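Local coordinates for laccase (Botrytis aclada, PDB 3SQR), which oxidises phenolic substrates such as hydroquinones and passes the electrons through its copper centres to dioxygen, reducing it to water, as a multicopper oxidase, at residues E316-G328 with G345-S359. Residues are numbered along the deposited sequence; the frame is centred on the assembly and turned at random.
With SO4 (sulfate ion), chain M.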
# COMPACT_ATOMS: atom_id res chain seq x y z
N GLU A 316 -13.35 -14.24 -15.87
CA GLU A 316 -14.53 -14.63 -16.65
C GLU A 316 -15.26 -15.74 -15.91
O GLU A 316 -14.63 -16.72 -15.45
CB GLU A 316 -14.14 -15.02 -18.08
CG GLU A 316 -15.33 -15.42 -18.88
CD GLU A 316 -14.95 -15.63 -20.33
OE1 GLU A 316 -13.85 -16.17 -20.56
OE2 GLU A 316 -15.76 -15.23 -21.21
N ALA A 317 -16.55 -15.49 -15.72
CA ALA A 317 -17.44 -16.32 -14.97
C ALA A 317 -17.88 -17.45 -15.96
O ALA A 317 -19.02 -17.51 -16.35
CB ALA A 317 -18.63 -15.53 -14.50
N ASN A 318 -16.93 -18.30 -16.29
CA ASN A 318 -17.13 -19.38 -17.28
C ASN A 318 -17.12 -20.77 -16.63
O ASN A 318 -16.83 -21.77 -17.30
CB ASN A 318 -16.03 -19.33 -18.37
CG ASN A 318 -14.61 -19.43 -17.83
OD1 ASN A 318 -14.35 -19.53 -16.61
ND2 ASN A 318 -13.65 -19.41 -18.75
N ALA A 319 -17.33 -20.85 -15.32
CA ALA A 319 -17.40 -22.14 -14.63
C ALA A 319 -18.85 -22.63 -14.56
O ALA A 319 -19.84 -21.89 -14.79
CB ALA A 319 -16.76 -22.09 -13.21
N ALA A 320 -18.95 -23.93 -14.23
CA ALA A 320 -20.23 -24.51 -13.86
C ALA A 320 -20.76 -23.61 -12.76
O ALA A 320 -19.97 -23.22 -11.86
CB ALA A 320 -20.02 -25.93 -13.33
N ALA A 321 -22.04 -23.23 -12.86
CA ALA A 321 -22.68 -22.42 -11.86
C ALA A 321 -22.71 -23.15 -10.52
O ALA A 321 -23.31 -24.21 -10.37
CB ALA A 321 -24.08 -21.98 -12.26
N ASP A 322 -22.05 -22.57 -9.54
CA ASP A 322 -21.90 -23.19 -8.26
C ASP A 322 -21.26 -22.11 -7.36
O ASP A 322 -20.90 -21.02 -7.85
CB ASP A 322 -20.95 -24.39 -8.34
CG ASP A 322 -21.24 -25.47 -7.26
OD1 ASP A 322 -21.95 -25.20 -6.26
OD2 ASP A 322 -20.73 -26.58 -7.44
N ASN A 323 -21.14 -22.48 -6.09
CA ASN A 323 -20.36 -21.74 -5.10
C ASN A 323 -18.92 -22.19 -5.15
O ASN A 323 -18.60 -23.38 -5.25
CB ASN A 323 -20.96 -22.03 -3.73
CG ASN A 323 -22.41 -21.74 -3.70
OD1 ASN A 323 -22.84 -20.71 -4.19
ND2 ASN A 323 -23.21 -22.70 -3.21
N TYR A 324 -17.99 -21.24 -5.08
CA TYR A 324 -16.59 -21.57 -5.15
C TYR A 324 -15.91 -20.82 -4.02
O TYR A 324 -16.34 -19.67 -3.66
CB TYR A 324 -15.99 -21.15 -6.49
CG TYR A 324 -16.53 -21.91 -7.65
CD1 TYR A 324 -17.65 -21.51 -8.27
CD2 TYR A 324 -15.90 -23.08 -8.08
CE1 TYR A 324 -18.17 -22.26 -9.36
CE2 TYR A 324 -16.41 -23.85 -9.16
CZ TYR A 324 -17.53 -23.41 -9.78
OH TYR A 324 -18.05 -24.12 -10.84
N TRP A 325 -14.92 -21.47 -3.43
CA TRP A 325 -14.13 -20.79 -2.43
C TRP A 325 -13.27 -19.71 -3.07
O TRP A 325 -12.62 -19.93 -4.12
CB TRP A 325 -13.21 -21.74 -1.70
CG TRP A 325 -13.89 -22.52 -0.70
CD1 TRP A 325 -14.06 -23.86 -0.70
CD2 TRP A 325 -14.53 -22.01 0.49
NE1 TRP A 325 -14.75 -24.24 0.43
CE2 TRP A 325 -15.07 -23.12 1.17
CE3 TRP A 325 -14.68 -20.73 1.04
CZ2 TRP A 325 -15.80 -22.99 2.39
CZ3 TRP A 325 -15.39 -20.58 2.23
CH2 TRP A 325 -15.95 -21.72 2.90
N ILE A 326 -13.22 -18.57 -2.39
CA ILE A 326 -12.24 -17.49 -2.72
C ILE A 326 -11.20 -17.62 -1.66
O ILE A 326 -11.49 -17.57 -0.47
CB ILE A 326 -12.84 -16.07 -2.80
CG1 ILE A 326 -14.00 -15.96 -3.85
CG2 ILE A 326 -11.69 -15.01 -3.09
CD1 ILE A 326 -14.84 -14.66 -3.69
N ARG A 327 -9.96 -17.86 -2.08
CA ARG A 327 -8.90 -18.21 -1.16
C ARG A 327 -7.92 -17.07 -1.03
O ARG A 327 -7.31 -16.68 -2.01
CB ARG A 327 -8.17 -19.47 -1.67
CG ARG A 327 -9.14 -20.66 -1.61
CD ARG A 327 -8.48 -21.94 -1.78
NE ARG A 327 -9.49 -22.96 -2.02
CZ ARG A 327 -10.01 -23.79 -1.10
NH1 ARG A 327 -9.65 -23.73 0.18
NH2 ARG A 327 -10.92 -24.68 -1.48
N GLY A 328 -7.78 -16.52 0.16
CA GLY A 328 -6.66 -15.60 0.37
C GLY A 328 -5.33 -16.32 0.36
O GLY A 328 -4.31 -15.73 0.10
N GLY A 345 -13.36 -16.42 1.21
CA GLY A 345 -14.68 -15.89 0.93
C GLY A 345 -15.39 -16.84 -0.03
O GLY A 345 -14.88 -17.91 -0.32
N ILE A 346 -16.55 -16.43 -0.47
CA ILE A 346 -17.41 -17.24 -1.31
C ILE A 346 -17.83 -16.51 -2.55
O ILE A 346 -18.35 -15.36 -2.50
CB ILE A 346 -18.73 -17.65 -0.53
CG1 ILE A 346 -18.40 -18.45 0.70
CG2 ILE A 346 -19.62 -18.42 -1.45
CD1 ILE A 346 -19.63 -18.73 1.61
N LEU A 347 -17.59 -17.17 -3.69
CA LEU A 347 -18.07 -16.79 -4.96
C LEU A 347 -19.33 -17.62 -5.26
O LEU A 347 -19.27 -18.82 -5.11
CB LEU A 347 -17.04 -17.14 -6.01
CG LEU A 347 -17.48 -16.79 -7.43
CD1 LEU A 347 -17.49 -15.29 -7.64
CD2 LEU A 347 -16.53 -17.45 -8.41
N ARG A 348 -20.41 -16.96 -5.61
CA ARG A 348 -21.71 -17.62 -5.97
C ARG A 348 -22.10 -17.23 -7.37
O ARG A 348 -22.03 -16.05 -7.76
CB ARG A 348 -22.79 -17.19 -5.02
CG ARG A 348 -22.47 -17.45 -3.57
CD ARG A 348 -23.74 -17.29 -2.78
NE ARG A 348 -23.56 -17.39 -1.37
CZ ARG A 348 -23.29 -18.52 -0.72
NH1 ARG A 348 -23.14 -19.67 -1.37
NH2 ARG A 348 -23.16 -18.49 0.58
N TYR A 349 -22.57 -18.21 -8.14
CA TYR A 349 -23.20 -17.91 -9.43
C TYR A 349 -24.68 -17.78 -9.24
O TYR A 349 -25.39 -17.30 -10.13
CB TYR A 349 -22.88 -19.01 -10.44
CG TYR A 349 -21.55 -18.91 -11.17
CD1 TYR A 349 -20.35 -19.15 -10.50
CD2 TYR A 349 -21.49 -18.55 -12.50
CE1 TYR A 349 -19.15 -19.07 -11.15
CE2 TYR A 349 -20.27 -18.49 -13.18
CZ TYR A 349 -19.11 -18.73 -12.49
OH TYR A 349 -17.91 -18.70 -13.08
N ASP A 350 -25.15 -18.22 -8.10
CA ASP A 350 -26.53 -18.03 -7.75
C ASP A 350 -26.55 -17.44 -6.35
O ASP A 350 -26.27 -18.11 -5.36
CB ASP A 350 -27.26 -19.39 -7.80
CG ASP A 350 -28.69 -19.30 -7.29
OD1 ASP A 350 -29.17 -18.19 -6.96
OD2 ASP A 350 -29.34 -20.38 -7.20
N SER A 351 -26.93 -16.17 -6.30
CA SER A 351 -26.85 -15.34 -5.08
C SER A 351 -27.81 -15.80 -4.00
O SER A 351 -27.67 -15.43 -2.83
CB SER A 351 -27.09 -13.85 -5.40
OG SER A 351 -28.39 -13.58 -5.96
N SER A 352 -28.81 -16.60 -4.41
CA SER A 352 -29.78 -17.13 -3.49
C SER A 352 -29.25 -18.40 -2.81
O SER A 352 -29.83 -18.84 -1.82
CB SER A 352 -31.10 -17.37 -4.21
OG SER A 352 -31.03 -18.59 -4.91
N SER A 353 -28.16 -18.97 -3.28
CA SER A 353 -27.54 -20.08 -2.56
C SER A 353 -27.02 -19.53 -1.24
O SER A 353 -26.46 -18.42 -1.16
CB SER A 353 -26.40 -20.72 -3.34
OG SER A 353 -25.96 -21.91 -2.67
N ILE A 354 -27.22 -20.32 -0.20
CA ILE A 354 -26.67 -20.06 1.11
C ILE A 354 -25.66 -21.15 1.50
O ILE A 354 -25.10 -21.10 2.58
CB ILE A 354 -27.76 -19.96 2.15
CG1 ILE A 354 -28.75 -21.17 2.00
CG2 ILE A 354 -28.46 -18.62 2.00
CD1 ILE A 354 -29.51 -21.49 3.27
N ALA A 355 -25.41 -22.10 0.61
CA ALA A 355 -24.45 -23.20 0.82
C ALA A 355 -22.99 -22.76 0.83
O ALA A 355 -22.56 -21.98 -0.02
CB ALA A 355 -24.63 -24.26 -0.24
N ASN A 356 -22.21 -23.32 1.74
CA ASN A 356 -20.77 -23.18 1.63
C ASN A 356 -20.24 -23.90 0.39
O ASN A 356 -20.74 -24.96 0.01
CB ASN A 356 -20.05 -23.71 2.86
CG ASN A 356 -20.03 -22.72 4.01
OD1 ASN A 356 -19.69 -23.11 5.12
ND2 ASN A 356 -20.39 -21.46 3.78
N PRO A 357 -19.22 -23.33 -0.25
CA PRO A 357 -18.63 -24.01 -1.38
C PRO A 357 -18.00 -25.30 -0.96
O PRO A 357 -17.49 -25.42 0.13
CB PRO A 357 -17.51 -23.04 -1.85
CG PRO A 357 -17.83 -21.79 -1.25
CD PRO A 357 -18.52 -22.07 0.03
N THR A 358 -17.98 -26.24 -1.89
CA THR A 358 -17.26 -27.48 -1.69
C THR A 358 -16.17 -27.64 -2.74
O THR A 358 -15.73 -28.75 -2.99
CB THR A 358 -18.23 -28.70 -1.69
OG1 THR A 358 -19.05 -28.71 -2.88
CG2 THR A 358 -19.08 -28.64 -0.46
N SER A 359 -15.68 -26.55 -3.32
CA SER A 359 -14.74 -26.67 -4.43
C SER A 359 -13.34 -26.98 -3.93
O SER A 359 -13.00 -26.78 -2.74
CB SER A 359 -14.74 -25.38 -5.25
OG SER A 359 -14.61 -24.27 -4.34
S SO4 M . -24.36 -14.65 1.12
O1 SO4 M . -25.56 -14.73 1.93
O2 SO4 M . -23.62 -13.45 1.53
O3 SO4 M . -23.50 -15.81 1.35
O4 SO4 M . -24.74 -14.58 -0.30
O HOH W 1 -24.00 -20.32 -6.61
O HOH W 2 -21.94 -25.36 -2.55
O HOH W 3 -19.30 -25.79 -4.38
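Pro357 lies over one face of the Trp325 indole, its CB 3.6 Å from the centroid of the five-membered ring, a CH-pi contact; Gly345 O meets the rim at CE3. Ala320 O sits over one face of the Tyr349 ring, set toward the rim, and the Tyr324 ring meets it rim to rim, planes at 66°. Ile346 CG2 covers one face of the Arg348 guanidinium, with Ser353 O above the other. In its plane, Arg348 NH1 donates almost straight to Ala355 O (2.7 Å) and, weakly, to Asn323 OD1, while NE and NH2 hold a sulfate that Lys251 also binds. The Asn323 amide stands at 86° to the guanidinium; with CG anti to the carbonyl carbon (chi1 -54°), it reaches the loop, where ND2 donates to Ser353 OG at 2.9 Å. Ala317 CB touches CE2 of the Tyr349 ring, Ala321 CB packs on Tyr349 CB, and Tyr349 OH accepts from Ala319 N (3.2 Å) besides bonding His283. Tyr324 N to Leu347 O (2.7 Å) belongs to the antiparallel pairing of 323-327 with 344-348 in the cupredoxin-like second domain. Ser359 OG accepts from Trp325 N at 3.0 Å and also bonds Asp281. The Asn323 amide and Ser359 hydroxyl thus tie the loop to strand 323-327, while Arg348 braces it from within; the sulfate, probably from the crystallisation liquor, suggests that Arg348 and Lys251 form a positive patch able to take up an anion.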